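Local coordinates for protein carbon monoxide dehydrogenase (Thermococcus sp. AM4, PDB 6T7J) that catalyses, in its mature nickel-containing form, the oxidation of carbon monoxide to carbon dioxide, with electrons probably leaving through its iron-sulfur clusters, at residues Y460-L465 / A552-S557; D166-M171 / G187-A192; K291-K296 / I391-Y396. One frame throughout, in Å; residues are numbered along the deposited sequence.

Contact 1 is the buried one: it joins the start of helix 460-471 to the loop after strand 548-552 of one parallel sheet, beside the nickel-free cluster, and rests on a carboxylate, a histidine and a proline. Contacts 2 and 3 are only partly buried and lie on opposite sides of the chain's centre, about 51 Å apart between centres. Contact 2 ties together two loops in an all-helical region through one backbone bond, proline packing and a long salt bridge. Contact 3 joins two helix ends beside the parallel sheet containing strand 261-268 by CH-pi packing, with no hydrogen bond between its segments. The three share no helix or strand and do not touch one another.

Contact 1 (Y460-L465 / A552-S557); sequences YSHVTL and APEWMS
H462 and E554 meet because each sets its CG anti to its own carbonyl carbon (chi1 -71° in H462), after which the E554 chain runs out extended to bring its carboxylate to the start of helix 460-471. The setting is the Rossmann-like parallel sheet in which strand 548-552 lies between 444-448 and 574-576: the 552-557 loop leaves that strand, meets the helix, and goes on to M556 and S557 in the cluster pocket. E554 OE2 takes the backbone N-H of H462 at 3.0 Å in a nearly straight bond (168°), received on the anti side of the carboxylate and somewhat out of its plane. OE1 is held separately, by N459 N just ahead of the helix, so the two oxygens are bonded to different amides. E554 CG lies over one face of the H462 ring, offset toward the rim, 4.1 Å from the centroid, and the carboxylate is stacked on the imidazole, the planes 30° apart, with E554 CD 3.3 Å from H462 CD2. An alanine at E554 would probably leave the amides of H462 and N459 without their carboxylate partner and open a gap over the imidazole face. The P553 and H462 side chains cross at about a right angle, P553 CG 3.4 Å from H462 ND1. P553 CB packs on S461 CB at 3.6 Å, and its CG also meets L465 CD2. The far imidazole nitrogen, NE2, is bonded to the carbonyl of C451, a residue of the cluster pocket, while W482 meets the ring with its own. This makes H462 a second-shell residue, its side chain about 7 Å from the broken cluster. Further along the loop, M556 packs on M60 of the second subunit, and S557 OG caps A560 N, starting helix 558-569.

Contact 2 (D166-M171 / G187-A192); sequences DEPLRM and GVLPRA
L169 and P190 supply the backbone hydrogen bond of this contact, L169 N donating to P190 O at 2.8 Å (N-H...O 146°). Two weaker CA-H...O contacts flank it: P168 CA lies 3.3 Å from the same P190 O, and R191 CA lies 3.5 Å from E167 O. The touching parts of the chain run nearly perpendicular, 88° apart, which limits the backbone meeting to this short patch.

Apolar packing surrounds the bond. The L169 and P190 side chains cross at about a right angle; the CD1 branch of L169 touches both CB and CG of the proline at 3.6 Å, while CD2 turns to R191 O, 3.3 Å away. P168 CG meets L189 CD1 more loosely, at 4.1 Å. S229 of helix 212-242 touches L169 from outside the pair.

The charged pair joins exposed D166 to buried R191. Their side chains lie side by side and point the same way, the carboxylate carbon resting on R191 CD. OD2 comes to the guanidinium edge near NH2 in a long salt bridge of 3.9 Å, with the two planes 76° apart. The stronger partners are on helix 193-203: E196 takes R191 NE, E199 takes NH1, and R195 pairs with D166 OD1. These carboxylates would probably offset the closeness of R195 to R191.

The two loops bracket helix 177-186, which G187 ends as C-prime residue of a Schellman motif, and A192 stands at the N-cap position of helix 193-203: a loop-to-loop closure in the helical domain characteristic of nickel-dependent CO dehydrogenases.

Contact 3 (K291-K296 / I391-Y396); sequences KKYGAK and IAIENY
Y293 lies against the turn I393-E394 of the facing helix, and its side chain can be followed outward along that surface. CB sits beside I393, 3.9 Å from its carbonyl O, and CG faces the same oxygen. At the ring, CD2 touches I393 CG2 at 3.7 Å, the branch that stands anti to the I393 backbone N, while CD1 and CE1 on the other rim near E394 CA. That CA lies over one face, 4.1 Å from the ring centroid and 17° off the normal, in a CH-pi contact. Further out, CE2 meets E394 CG, CZ packs on that CG at 3.4 Å, and the hydroxyl OH ends 3.2 Å from the same methylene, on the aliphatic part of the glutamate.

A second CH-pi contact runs the other way. Y396 has CG anti to its backbone N (chi1 179°), and its ring takes A295 CB over one face, 3.7 Å from the centroid, with CE2 the nearest ring atom. Y293 O stands at the edge of this ring, and G294 O lies 3.6 Å from CE2. G294, the C-prime residue of a Schellman motif, ends helix 284-292 with a positive phi and turns the chain so that A295 faces the tyrosine.

Helix 284-292 packs beside helix 381-395, where I393 also meets M286, F289 and A290; on the sheet side, A295 and Y396 both touch V262 of strand 261-268.

Contact 1 (Y460-L465 / A552-S557)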
# COMPACT_ATOMS: atom_id res chain seq x y z
N TYR A 460 31.45 -3.05 -2.87
CA TYR A 460 32.46 -3.95 -2.31
C TYR A 460 31.89 -5.33 -2.03
O TYR A 460 32.52 -6.34 -2.35
CB TYR A 460 33.07 -3.35 -1.04
CG TYR A 460 34.14 -4.24 -0.44
CD1 TYR A 460 35.41 -4.29 -0.98
CD2 TYR A 460 33.87 -5.03 0.67
CE1 TYR A 460 36.39 -5.11 -0.44
CE2 TYR A 460 34.84 -5.85 1.22
CZ TYR A 460 36.10 -5.88 0.66
OH TYR A 460 37.07 -6.69 1.21
N SER A 461 30.71 -5.39 -1.42
CA SER A 461 30.15 -6.70 -1.07
C SER A 461 29.73 -7.47 -2.32
O SER A 461 29.96 -8.68 -2.40
CB SER A 461 28.98 -6.54 -0.10
OG SER A 461 29.45 -6.27 1.21
N HIS A 462 29.14 -6.79 -3.31
CA HIS A 462 28.82 -7.43 -4.57
C HIS A 462 30.02 -8.19 -5.13
O HIS A 462 29.98 -9.41 -5.31
CB HIS A 462 28.34 -6.38 -5.59
CG HIS A 462 26.98 -5.81 -5.30
ND1 HIS A 462 25.89 -6.60 -5.00
CD2 HIS A 462 26.54 -4.53 -5.27
CE1 HIS A 462 24.84 -5.83 -4.80
NE2 HIS A 462 25.21 -4.57 -4.96
N VAL A 463 31.11 -7.46 -5.38
CA VAL A 463 32.26 -8.05 -6.06
C VAL A 463 32.97 -9.05 -5.16
O VAL A 463 33.41 -10.10 -5.63
CB VAL A 463 33.21 -6.95 -6.56
CG1 VAL A 463 33.66 -6.06 -5.41
CG2 VAL A 463 34.41 -7.57 -7.22
N THR A 464 33.08 -8.76 -3.87
CA THR A 464 33.79 -9.67 -2.98
C THR A 464 33.05 -11.00 -2.84
O THR A 464 33.66 -12.07 -2.89
CB THR A 464 34.01 -9.02 -1.61
OG1 THR A 464 34.96 -7.96 -1.73
CG2 THR A 464 34.55 -10.04 -0.61
N LEU A 465 31.72 -10.95 -2.70
CA LEU A 465 30.94 -12.18 -2.65
C LEU A 465 31.04 -12.95 -3.95
O LEU A 465 31.24 -14.18 -3.94
CB LEU A 465 29.48 -11.86 -2.33
CG LEU A 465 28.57 -13.07 -2.16
CD1 LEU A 465 28.98 -13.87 -0.95
CD2 LEU A 465 27.12 -12.65 -2.05
N ALA A 552 21.39 -10.55 -1.62
CA ALA A 552 21.27 -9.12 -1.87
C ALA A 552 22.27 -8.42 -0.95
O ALA A 552 21.94 -8.05 0.19
CB ALA A 552 19.85 -8.62 -1.62
N PRO A 553 23.51 -8.23 -1.40
CA PRO A 553 24.56 -7.77 -0.48
C PRO A 553 24.42 -6.33 -0.03
O PRO A 553 24.88 -6.00 1.07
CB PRO A 553 25.86 -7.99 -1.28
CG PRO A 553 25.48 -8.85 -2.44
CD PRO A 553 24.05 -8.54 -2.74
N GLU A 554 23.84 -5.45 -0.85
CA GLU A 554 23.84 -4.02 -0.56
C GLU A 554 22.46 -3.41 -0.83
O GLU A 554 22.35 -2.27 -1.30
CB GLU A 554 24.92 -3.29 -1.36
CG GLU A 554 26.30 -3.91 -1.25
CD GLU A 554 27.29 -3.34 -2.25
OE1 GLU A 554 27.07 -2.21 -2.73
OE2 GLU A 554 28.29 -4.03 -2.56
N TRP A 555 21.40 -4.16 -0.54
CA TRP A 555 20.06 -3.74 -0.89
C TRP A 555 19.64 -2.49 -0.12
O TRP A 555 20.15 -2.19 0.97
CB TRP A 555 19.06 -4.87 -0.64
CG TRP A 555 18.80 -5.12 0.82
CD1 TRP A 555 19.48 -5.96 1.64
CD2 TRP A 555 17.77 -4.52 1.62
NE1 TRP A 555 18.95 -5.92 2.91
CE2 TRP A 555 17.90 -5.04 2.92
CE3 TRP A 555 16.76 -3.59 1.37
CZ2 TRP A 555 17.06 -4.67 3.97
CZ3 TRP A 555 15.92 -3.22 2.41
CH2 TRP A 555 16.08 -3.76 3.69
N MET A 556 18.69 -1.75 -0.70
CA MET A 556 18.07 -0.61 -0.02
C MET A 556 16.59 -0.43 -0.32
O MET A 556 15.89 0.18 0.50
CB MET A 556 18.80 0.69 -0.37
CG MET A 556 18.65 1.14 -1.82
SD MET A 556 17.19 2.16 -2.16
CE MET A 556 17.12 2.06 -3.94
N SER A 557 16.07 -0.93 -1.44
CA SER A 557 14.72 -0.62 -1.88
C SER A 557 13.71 -1.62 -1.33
O SER A 557 14.05 -2.74 -0.95
CB SER A 557 14.65 -0.60 -3.41
OG SER A 557 14.62 -1.92 -3.93

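Contact 2 (D166-M171 / G187-A192)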
# COMPACT_ATOMS: atom_id res chain seq x y z
N ASP A 166 -10.80 -16.43 -6.04
CA ASP A 166 -9.72 -16.93 -5.20
C ASP A 166 -8.89 -17.99 -5.91
O ASP A 166 -8.09 -18.68 -5.26
CB ASP A 166 -10.28 -17.48 -3.89
CG ASP A 166 -10.29 -16.44 -2.78
OD1 ASP A 166 -10.67 -15.28 -3.05
OD2 ASP A 166 -9.90 -16.78 -1.64
N GLU A 167 -9.06 -18.13 -7.22
CA GLU A 167 -8.20 -19.01 -8.00
C GLU A 167 -6.79 -18.42 -8.06
O GLU A 167 -6.61 -17.20 -8.02
CB GLU A 167 -8.76 -19.18 -9.41
CG GLU A 167 -9.88 -20.20 -9.52
CD GLU A 167 -11.26 -19.59 -9.35
OE1 GLU A 167 -12.16 -19.92 -10.16
OE2 GLU A 167 -11.44 -18.79 -8.41
N PRO A 168 -5.77 -19.27 -8.16
CA PRO A 168 -4.40 -18.77 -8.19
C PRO A 168 -4.09 -18.03 -9.48
O PRO A 168 -4.77 -18.18 -10.50
CB PRO A 168 -3.55 -20.05 -8.08
CG PRO A 168 -4.48 -21.11 -7.59
CD PRO A 168 -5.82 -20.75 -8.14
N LEU A 169 -3.05 -17.21 -9.41
CA LEU A 169 -2.60 -16.45 -10.58
C LEU A 169 -2.28 -17.39 -11.73
O LEU A 169 -1.69 -18.46 -11.54
CB LEU A 169 -1.37 -15.61 -10.22
CG LEU A 169 -1.62 -14.30 -9.48
CD1 LEU A 169 -0.32 -13.76 -8.92
CD2 LEU A 169 -2.27 -13.28 -10.41
N ARG A 170 -2.66 -16.98 -12.94
CA ARG A 170 -2.44 -17.82 -14.11
C ARG A 170 -0.96 -18.06 -14.36
O ARG A 170 -0.55 -19.19 -14.67
CB ARG A 170 -3.09 -17.19 -15.35
CG ARG A 170 -4.58 -16.94 -15.20
CD ARG A 170 -5.38 -18.22 -15.33
NE ARG A 170 -5.13 -18.88 -16.61
CZ ARG A 170 -5.88 -18.72 -17.69
NH1 ARG A 170 -5.58 -19.36 -18.81
NH2 ARG A 170 -6.93 -17.92 -17.66
N MET A 171 -0.13 -17.03 -14.20
CA MET A 171 1.30 -17.15 -14.48
C MET A 171 1.98 -18.20 -13.61
O MET A 171 3.08 -18.65 -13.95
CB MET A 171 1.99 -15.80 -14.31
CG MET A 171 1.63 -14.78 -15.38
SD MET A 171 2.26 -15.22 -17.01
CE MET A 171 3.95 -14.63 -16.88
N GLY A 187 -0.87 -22.15 2.10
CA GLY A 187 -1.96 -21.22 1.88
C GLY A 187 -1.53 -19.84 1.44
O GLY A 187 -2.17 -18.85 1.79
N VAL A 188 -0.45 -19.75 0.66
CA VAL A 188 0.11 -18.47 0.24
C VAL A 188 0.02 -18.29 -1.27
O VAL A 188 0.71 -17.44 -1.84
CB VAL A 188 1.57 -18.32 0.73
CG1 VAL A 188 1.64 -18.42 2.24
CG2 VAL A 188 2.46 -19.37 0.07
N LEU A 189 -0.82 -19.07 -1.94
CA LEU A 189 -0.97 -18.95 -3.38
C LEU A 189 -1.57 -17.58 -3.72
O LEU A 189 -2.66 -17.25 -3.23
CB LEU A 189 -1.86 -20.06 -3.93
CG LEU A 189 -1.20 -21.43 -4.10
CD1 LEU A 189 -2.24 -22.49 -4.45
CD2 LEU A 189 -0.11 -21.38 -5.15
N PRO A 190 -0.90 -16.76 -4.52
CA PRO A 190 -1.45 -15.45 -4.86
C PRO A 190 -2.59 -15.55 -5.86
O PRO A 190 -2.60 -16.41 -6.74
CB PRO A 190 -0.25 -14.71 -5.46
CG PRO A 190 0.60 -15.79 -6.03
CD PRO A 190 0.42 -17.00 -5.14
N ARG A 191 -3.56 -14.65 -5.71
CA ARG A 191 -4.78 -14.66 -6.50
C ARG A 191 -4.84 -13.55 -7.54
O ARG A 191 -5.07 -13.82 -8.72
CB ARG A 191 -6.00 -14.58 -5.56
CG ARG A 191 -5.99 -15.63 -4.47
CD ARG A 191 -6.71 -15.15 -3.22
NE ARG A 191 -6.00 -14.05 -2.57
CZ ARG A 191 -6.36 -13.49 -1.42
NH1 ARG A 191 -5.66 -12.50 -0.91
NH2 ARG A 191 -7.43 -13.94 -0.78
N ALA A 192 -4.63 -12.31 -7.12
CA ALA A 192 -4.54 -11.18 -8.05
C ALA A 192 -3.60 -10.16 -7.43
O ALA A 192 -3.71 -9.85 -6.24
CB ALA A 192 -5.91 -10.56 -8.32

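Contact 3 (K291-K296 / I391-Y396)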
# COMPACT_ATOMS: atom_id res chain seq x y z
N LYS A 291 26.63 16.53 -35.13
CA LYS A 291 27.74 17.12 -35.86
C LYS A 291 27.45 18.59 -36.19
O LYS A 291 28.31 19.45 -36.02
CB LYS A 291 28.06 16.31 -37.11
CG LYS A 291 28.41 14.85 -36.80
CD LYS A 291 29.34 14.26 -37.83
CE LYS A 291 28.57 13.69 -39.00
NZ LYS A 291 29.17 14.18 -40.27
N LYS A 292 26.21 18.88 -36.62
CA LYS A 292 25.84 20.28 -36.85
C LYS A 292 26.00 21.12 -35.60
O LYS A 292 26.31 22.31 -35.69
CB LYS A 292 24.40 20.36 -37.36
CG LYS A 292 24.26 20.20 -38.86
CD LYS A 292 22.80 20.11 -39.27
CE LYS A 292 22.65 19.45 -40.63
NZ LYS A 292 23.29 18.10 -40.67
N TYR A 293 25.81 20.53 -34.42
CA TYR A 293 25.96 21.27 -33.17
C TYR A 293 27.38 21.23 -32.61
O TYR A 293 27.59 21.70 -31.49
CB TYR A 293 24.95 20.77 -32.13
CG TYR A 293 23.66 21.54 -32.18
CD1 TYR A 293 23.53 22.75 -31.50
CD2 TYR A 293 22.59 21.09 -32.93
CE1 TYR A 293 22.35 23.47 -31.55
CE2 TYR A 293 21.41 21.81 -32.99
CZ TYR A 293 21.30 22.99 -32.30
OH TYR A 293 20.12 23.71 -32.36
N GLY A 294 28.33 20.69 -33.35
CA GLY A 294 29.73 20.74 -32.96
C GLY A 294 30.27 19.52 -32.24
O GLY A 294 31.33 19.62 -31.61
N ALA A 295 29.59 18.38 -32.31
CA ALA A 295 30.04 17.16 -31.66
C ALA A 295 30.35 16.10 -32.72
O ALA A 295 29.94 16.20 -33.87
CB ALA A 295 29.00 16.62 -30.67
N LYS A 296 31.08 15.07 -32.30
CA LYS A 296 31.37 13.95 -33.19
C LYS A 296 30.15 13.06 -33.41
O LYS A 296 30.07 12.38 -34.44
CB LYS A 296 32.53 13.12 -32.64
CG LYS A 296 33.83 13.90 -32.52
CD LYS A 296 35.03 12.96 -32.37
CE LYS A 296 36.32 13.75 -32.26
NZ LYS A 296 37.52 12.88 -32.40
N ILE A 391 16.76 17.90 -27.78
CA ILE A 391 17.01 18.81 -26.66
C ILE A 391 18.40 18.55 -26.08
O ILE A 391 19.15 19.49 -25.77
CB ILE A 391 15.91 18.68 -25.61
CG1 ILE A 391 14.58 19.19 -26.18
CG2 ILE A 391 16.27 19.45 -24.35
CD1 ILE A 391 13.39 18.94 -25.30
N ALA A 392 18.77 17.27 -25.93
CA ALA A 392 20.11 16.96 -25.43
C ALA A 392 21.20 17.49 -26.37
O ALA A 392 22.17 18.12 -25.93
CB ALA A 392 20.25 15.45 -25.24
N ILE A 393 21.04 17.24 -27.67
CA ILE A 393 22.04 17.66 -28.65
C ILE A 393 22.16 19.18 -28.67
O ILE A 393 23.26 19.73 -28.82
CB ILE A 393 21.68 17.11 -30.04
CG1 ILE A 393 21.93 15.60 -30.09
CG2 ILE A 393 22.47 17.82 -31.13
CD1 ILE A 393 21.32 14.93 -31.28
N GLU A 394 21.04 19.88 -28.49
CA GLU A 394 21.07 21.34 -28.48
C GLU A 394 21.66 21.88 -27.19
O GLU A 394 22.18 23.00 -27.17
CB GLU A 394 19.66 21.89 -28.70
CG GLU A 394 19.12 21.63 -30.10
CD GLU A 394 17.61 21.47 -30.12
OE1 GLU A 394 17.07 21.16 -31.20
OE2 GLU A 394 16.98 21.66 -29.06
N ASN A 395 21.58 21.10 -26.10
CA ASN A 395 22.26 21.51 -24.87
C ASN A 395 23.75 21.24 -24.91
O ASN A 395 24.49 21.81 -24.09
CB ASN A 395 21.64 20.79 -23.67
CG ASN A 395 22.04 21.44 -22.35
OD1 ASN A 395 22.23 22.65 -22.27
ND2 ASN A 395 22.17 20.62 -21.31
N TYR A 396 24.21 20.37 -25.81
CA TYR A 396 25.65 20.09 -25.92
C TYR A 396 26.56 21.32 -25.91
O TYR A 396 27.59 21.28 -25.22
CB TYR A 396 25.93 19.25 -27.17
CG TYR A 396 27.41 18.94 -27.37
CD1 TYR A 396 28.03 17.94 -26.63
CD2 TYR A 396 28.17 19.63 -28.31
CE1 TYR A 396 29.37 17.65 -26.81
CE2 TYR A 396 29.51 19.35 -28.49
CZ TYR A 396 30.11 18.35 -27.74
OH TYR A 396 31.44 18.06 -27.92